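Local coordinates for oligopeptide ABC transporter OppAIV (Borrelia burgdorferi B31, PDB 4GL8), which probably binds oligopeptides outside the inner membrane and delivers them to an ABC importer, as members of solute-binding protein family 5 do, at residues Ser115-Glu123 and Ile132-Phe143. Numbering follows the deposited sequence.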
loop_
_atom_site.group_PDB
_atom_site.type_symbol
_atom_site.label_atom_id
_atom_site.label_comp_id
_atom_site.label_asym_id
_atom_site.label_seq_id
_atom_site.Cartn_x
_atom_site.Cartn_y
_atom_site.Cartn_z
ATOM N N SER A 115 1.079 -21.109 -8.435
ATOM C CA SER A 115 0.666 -19.740 -8.225
ATOM C C SER A 115 1.826 -18.744 -8.391
ATOM O O SER A 115 1.717 -17.726 -9.126
ATOM C CB SER A 115 0.043 -19.598 -6.842
ATOM O OG SER A 115 -0.264 -18.247 -6.603
ATOM N N TYR A 116 2.954 -19.035 -7.748
ATOM C CA TYR A 116 4.142 -18.191 -7.928
ATOM C C TYR A 116 4.619 -18.164 -9.345
ATOM O O TYR A 116 5.029 -17.098 -9.821
ATOM C CB TYR A 116 5.283 -18.551 -6.987
ATOM C CG TYR A 116 5.009 -18.064 -5.589
ATOM C CD1 TYR A 116 5.020 -16.704 -5.287
ATOM C CD2 TYR A 116 4.730 -18.947 -4.569
ATOM C CE1 TYR A 116 4.759 -16.252 -3.989
ATOM C CE2 TYR A 116 4.476 -18.500 -3.282
ATOM C CZ TYR A 116 4.497 -17.162 -2.998
ATOM O OH TYR A 116 4.248 -16.738 -1.706
ATOM N N LEU A 117 4.499 -19.288 -10.046
ATOM C CA LEU A 117 4.856 -19.287 -11.470
ATOM C C LEU A 117 4.024 -18.312 -12.322
ATOM O O LEU A 117 4.562 -17.671 -13.222
ATOM C CB LEU A 117 4.789 -20.690 -12.075
ATOM C CG LEU A 117 5.722 -21.777 -11.528
ATOM C CD1 LEU A 117 5.447 -23.044 -12.309
ATOM C CD2 LEU A 117 7.186 -21.431 -11.617
ATOM N N ARG A 118 2.725 -18.199 -12.055
ATOM C CA ARG A 118 1.885 -17.201 -12.751
ATOM C C ARG A 118 2.382 -15.759 -12.546
ATOM O O ARG A 118 2.453 -15.008 -13.520
ATOM C CB ARG A 118 0.412 -17.314 -12.319
ATOM C CG ARG A 118 -0.503 -16.178 -12.803
ATOM C CD ARG A 118 -1.946 -16.439 -12.379
ATOM N NE ARG A 118 -2.910 -15.527 -12.980
ATOM C CZ ARG A 118 -3.514 -14.500 -12.367
ATOM N NH1 ARG A 118 -3.253 -14.183 -11.085
ATOM N NH2 ARG A 118 -4.402 -13.762 -13.049
ATOM N N ILE A 119 2.702 -15.334 -11.319
ATOM C CA ILE A 119 3.092 -13.931 -11.145
ATOM C C ILE A 119 4.463 -13.656 -11.762
ATOM O O ILE A 119 4.764 -12.527 -12.110
ATOM C CB ILE A 119 3.027 -13.437 -9.686
ATOM C CG1 ILE A 119 3.146 -11.920 -9.646
ATOM C CG2 ILE A 119 4.117 -14.084 -8.827
ATOM C CD1 ILE A 119 2.841 -11.344 -8.285
ATOM N N LEU A 120 5.267 -14.706 -11.939
ATOM C CA LEU A 120 6.572 -14.586 -12.588
ATOM C C LEU A 120 6.500 -14.783 -14.089
ATOM O O LEU A 120 7.542 -14.834 -14.751
ATOM C CB LEU A 120 7.557 -15.579 -11.976
ATOM C CG LEU A 120 7.943 -15.227 -10.535
ATOM C CD1 LEU A 120 8.524 -16.428 -9.799
ATOM C CD2 LEU A 120 8.935 -14.078 -10.527
ATOM N N ASP A 121 5.279 -14.891 -14.618
ATOM C CA ASP A 121 5.032 -14.875 -16.041
ATOM C C ASP A 121 4.844 -13.436 -16.491
ATOM O O ASP A 121 3.940 -12.751 -16.023
ATOM C CB ASP A 121 3.756 -15.653 -16.373
ATOM C CG ASP A 121 3.614 -15.951 -17.873
ATOM O OD1 ASP A 121 4.278 -15.285 -18.714
ATOM O OD2 ASP A 121 2.838 -16.876 -18.198
ATOM N N LYS A 122 5.681 -13.003 -17.425
ATOM C CA LYS A 122 5.588 -11.671 -18.025
ATOM C C LYS A 122 4.163 -11.367 -18.513
ATOM O O LYS A 122 3.678 -10.245 -18.334
ATOM C CB LYS A 122 6.585 -11.561 -19.173
ATOM C CG LYS A 122 7.046 -10.159 -19.528
ATOM C CD LYS A 122 8.334 -10.219 -20.367
ATOM C CE LYS A 122 9.558 -10.538 -19.501
ATOM N NZ LYS A 122 10.833 -10.718 -20.261
ATOM N N GLU A 123 3.468 -12.366 -19.058
ATOM C CA GLU A 123 2.150 -12.137 -19.690
ATOM C C GLU A 123 1.056 -11.743 -18.709
ATOM O O GLU A 123 0.078 -11.118 -19.103
ATOM C CB GLU A 123 1.698 -13.355 -20.520
ATOM N N ILE A 132 8.789 -9.733 -5.934
ATOM C CA ILE A 132 9.159 -11.134 -5.970
ATOM C C ILE A 132 10.587 -11.357 -6.490
ATOM O O ILE A 132 11.323 -12.139 -5.921
ATOM C CB ILE A 132 8.204 -11.977 -6.838
ATOM C CG1 ILE A 132 6.763 -11.772 -6.428
ATOM C CG2 ILE A 132 8.518 -13.456 -6.684
ATOM C CD1 ILE A 132 6.550 -11.984 -4.940
ATOM N N LYS A 133 10.937 -10.692 -7.587
ATOM C CA LYS A 133 12.249 -10.824 -8.230
ATOM C C LYS A 133 13.418 -10.366 -7.359
ATOM O O LYS A 133 14.506 -10.926 -7.420
ATOM C CB LYS A 133 12.272 -10.026 -9.539
ATOM C CG LYS A 133 11.322 -10.583 -10.590
ATOM C CD LYS A 133 10.904 -9.585 -11.666
ATOM C CE LYS A 133 12.072 -9.002 -12.417
ATOM N NZ LYS A 133 11.634 -7.832 -13.218
ATOM N N SER A 134 13.198 -9.352 -6.549
ATOM C CA SER A 134 14.251 -8.850 -5.681
ATOM C C SER A 134 14.487 -9.751 -4.461
ATOM O O SER A 134 15.501 -9.621 -3.820
ATOM C CB SER A 134 13.959 -7.398 -5.236
ATOM O OG SER A 134 12.862 -7.343 -4.330
ATOM N N VAL A 135 13.570 -10.673 -4.170
ATOM C CA VAL A 135 13.608 -11.477 -2.941
ATOM C C VAL A 135 14.048 -12.924 -3.201
ATOM O O VAL A 135 14.959 -13.440 -2.546
ATOM C CB VAL A 135 12.201 -11.466 -2.297
ATOM C CG1 VAL A 135 11.997 -12.575 -1.303
ATOM C CG2 VAL A 135 11.962 -10.134 -1.625
ATOM N N ILE A 136 13.387 -13.571 -4.143
ATOM C CA ILE A 136 13.510 -15.009 -4.319
ATOM C C ILE A 136 14.639 -15.381 -5.298
ATOM O O ILE A 136 14.820 -14.722 -6.355
ATOM C CB ILE A 136 12.152 -15.572 -4.754
ATOM C CG1 ILE A 136 11.176 -15.459 -3.588
ATOM C CG2 ILE A 136 12.273 -17.008 -5.201
ATOM C CD1 ILE A 136 9.783 -15.924 -3.946
ATOM N N LYS A 137 15.407 -16.411 -4.919
ATOM C CA LYS A 137 16.543 -16.858 -5.688
ATOM C C LYS A 137 16.122 -17.272 -7.072
ATOM O O LYS A 137 15.191 -18.052 -7.247
ATOM C CB LYS A 137 17.263 -18.047 -5.037
ATOM N N ASN A 138 16.835 -16.748 -8.053
ATOM C CA ASN A 138 16.578 -16.996 -9.461
ATOM C C ASN A 138 15.225 -16.547 -9.993
ATOM O O ASN A 138 14.889 -16.882 -11.115
ATOM C CB ASN A 138 16.813 -18.478 -9.805
ATOM C CG ASN A 138 18.273 -18.884 -9.698
ATOM O OD1 ASN A 138 19.183 -18.075 -9.858
ATOM N ND2 ASN A 138 18.500 -20.168 -9.433
ATOM N N ALA A 139 14.458 -15.778 -9.225
ATOM C CA ALA A 139 13.183 -15.301 -9.708
ATOM C C ALA A 139 13.366 -14.342 -10.881
ATOM O O ALA A 139 12.599 -14.345 -11.840
ATOM C CB ALA A 139 12.396 -14.617 -8.593
ATOM N N GLU A 140 14.360 -13.486 -10.789
ATOM C CA GLU A 140 14.610 -12.538 -11.870
ATOM C C GLU A 140 15.030 -13.247 -13.180
ATOM O O GLU A 140 14.600 -12.895 -14.277
ATOM C CB GLU A 140 15.683 -11.559 -11.432
ATOM C CG GLU A 140 15.872 -10.396 -12.375
ATOM C CD GLU A 140 16.874 -9.406 -11.838
ATOM O OE1 GLU A 140 17.583 -9.737 -10.842
ATOM O OE2 GLU A 140 16.959 -8.304 -12.426
ATOM N N GLU A 141 15.857 -14.265 -13.028
ATOM C CA GLU A 141 16.385 -15.006 -14.146
ATOM C C GLU A 141 15.282 -15.843 -14.744
ATOM O O GLU A 141 15.123 -15.892 -15.954
ATOM C CB GLU A 141 17.528 -15.903 -13.679
ATOM C CG GLU A 141 18.804 -15.140 -13.376
ATOM C CD GLU A 141 18.918 -14.597 -11.958
ATOM O OE1 GLU A 141 17.924 -14.567 -11.186
ATOM O OE2 GLU A 141 20.037 -14.159 -11.632
ATOM N N TYR A 142 14.495 -16.489 -13.900
ATOM C CA TYR A 142 13.330 -17.185 -14.398
ATOM C C TYR A 142 12.400 -16.251 -15.226
ATOM O O TYR A 142 11.984 -16.602 -16.305
ATOM C CB TYR A 142 12.555 -17.822 -13.237
ATOM C CG TYR A 142 11.299 -18.476 -13.728
ATOM C CD1 TYR A 142 11.356 -19.674 -14.410
ATOM C CD2 TYR A 142 10.052 -17.879 -13.530
ATOM C CE1 TYR A 142 10.211 -20.280 -14.877
ATOM C CE2 TYR A 142 8.904 -18.472 -13.989
ATOM C CZ TYR A 142 8.990 -19.676 -14.650
ATOM O OH TYR A 142 7.870 -20.259 -15.137
ATOM N N PHE A 143 12.083 -15.078 -14.685
ATOM C CA PHE A 143 11.180 -14.101 -15.314
ATOM C C PHE A 143 11.670 -13.635 -16.667
ATOM O O PHE A 143 10.860 -13.450 -17.599
ATOM C CB PHE A 143 11.006 -12.887 -14.367
ATOM C CG PHE A 143 10.293 -11.692 -14.975
ATOM C CD1 PHE A 143 11.005 -10.702 -15.640
ATOM C CD2 PHE A 143 8.919 -11.545 -14.848
ATOM C CE1 PHE A 143 10.359 -9.603 -16.189
ATOM C CE2 PHE A 143 8.266 -10.445 -15.379
ATOM C CZ PHE A 143 8.976 -9.475 -16.050
HETATM O O HOH W 1 5.850 -18.753 -15.422
HETATM O O HOH W 2 8.083 -14.546 -17.466
#
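Leu120, the first residue past the helical turn that ends 109-119, carries the apolar part of the contact with 132-143, which joins that helix end to the next two helices, 129-135 and 139-143, beside the antiparallel sheet whose strand 154-158 is touched by Tyr116 and Ile136. Its CD2 reaches Ile132 CG2 at 3.9 Å and Ala139 CB at 4.0 Å, so one methyl bridges two successive helices; the small alanine lets the helix 139-143 come close. Leu120 CB meets the Tyr142 ring at its edge, in the ring plane, 3.7 Å from CD2. Deeper in, Ile119 CG2 adds a looser touch on Ile132 CG1. Leu117 CD2 lies 3.8 Å from Tyr142 OH, the two side chains crossing at about a right angle.

With CG anti to its backbone N (chi1 170°), Phe143 sets its ring beside Leu120 O and Lys122. The Lys122 side chain crosses it at about a right angle, and a bend at chi3 (-76°) accompanies the approach of its CE to within 3.5 Å of Phe143 CE1. Within 132-143, Lys133 CD lies over one face of the ring, toward its rim, while its NZ bonds to Asn130.

One water donates to Leu117 O and lies a short 2.5 Å from Tyr142 OH; a second donates to Leu120 O and Phe143 O and accepts from Lys122 N. Asp121 OD1 takes Glu123 N in an Asx turn leading into a short 3-10 segment.

Direct contacts are thus mostly apolar, while two waters join polar atoms of the segments.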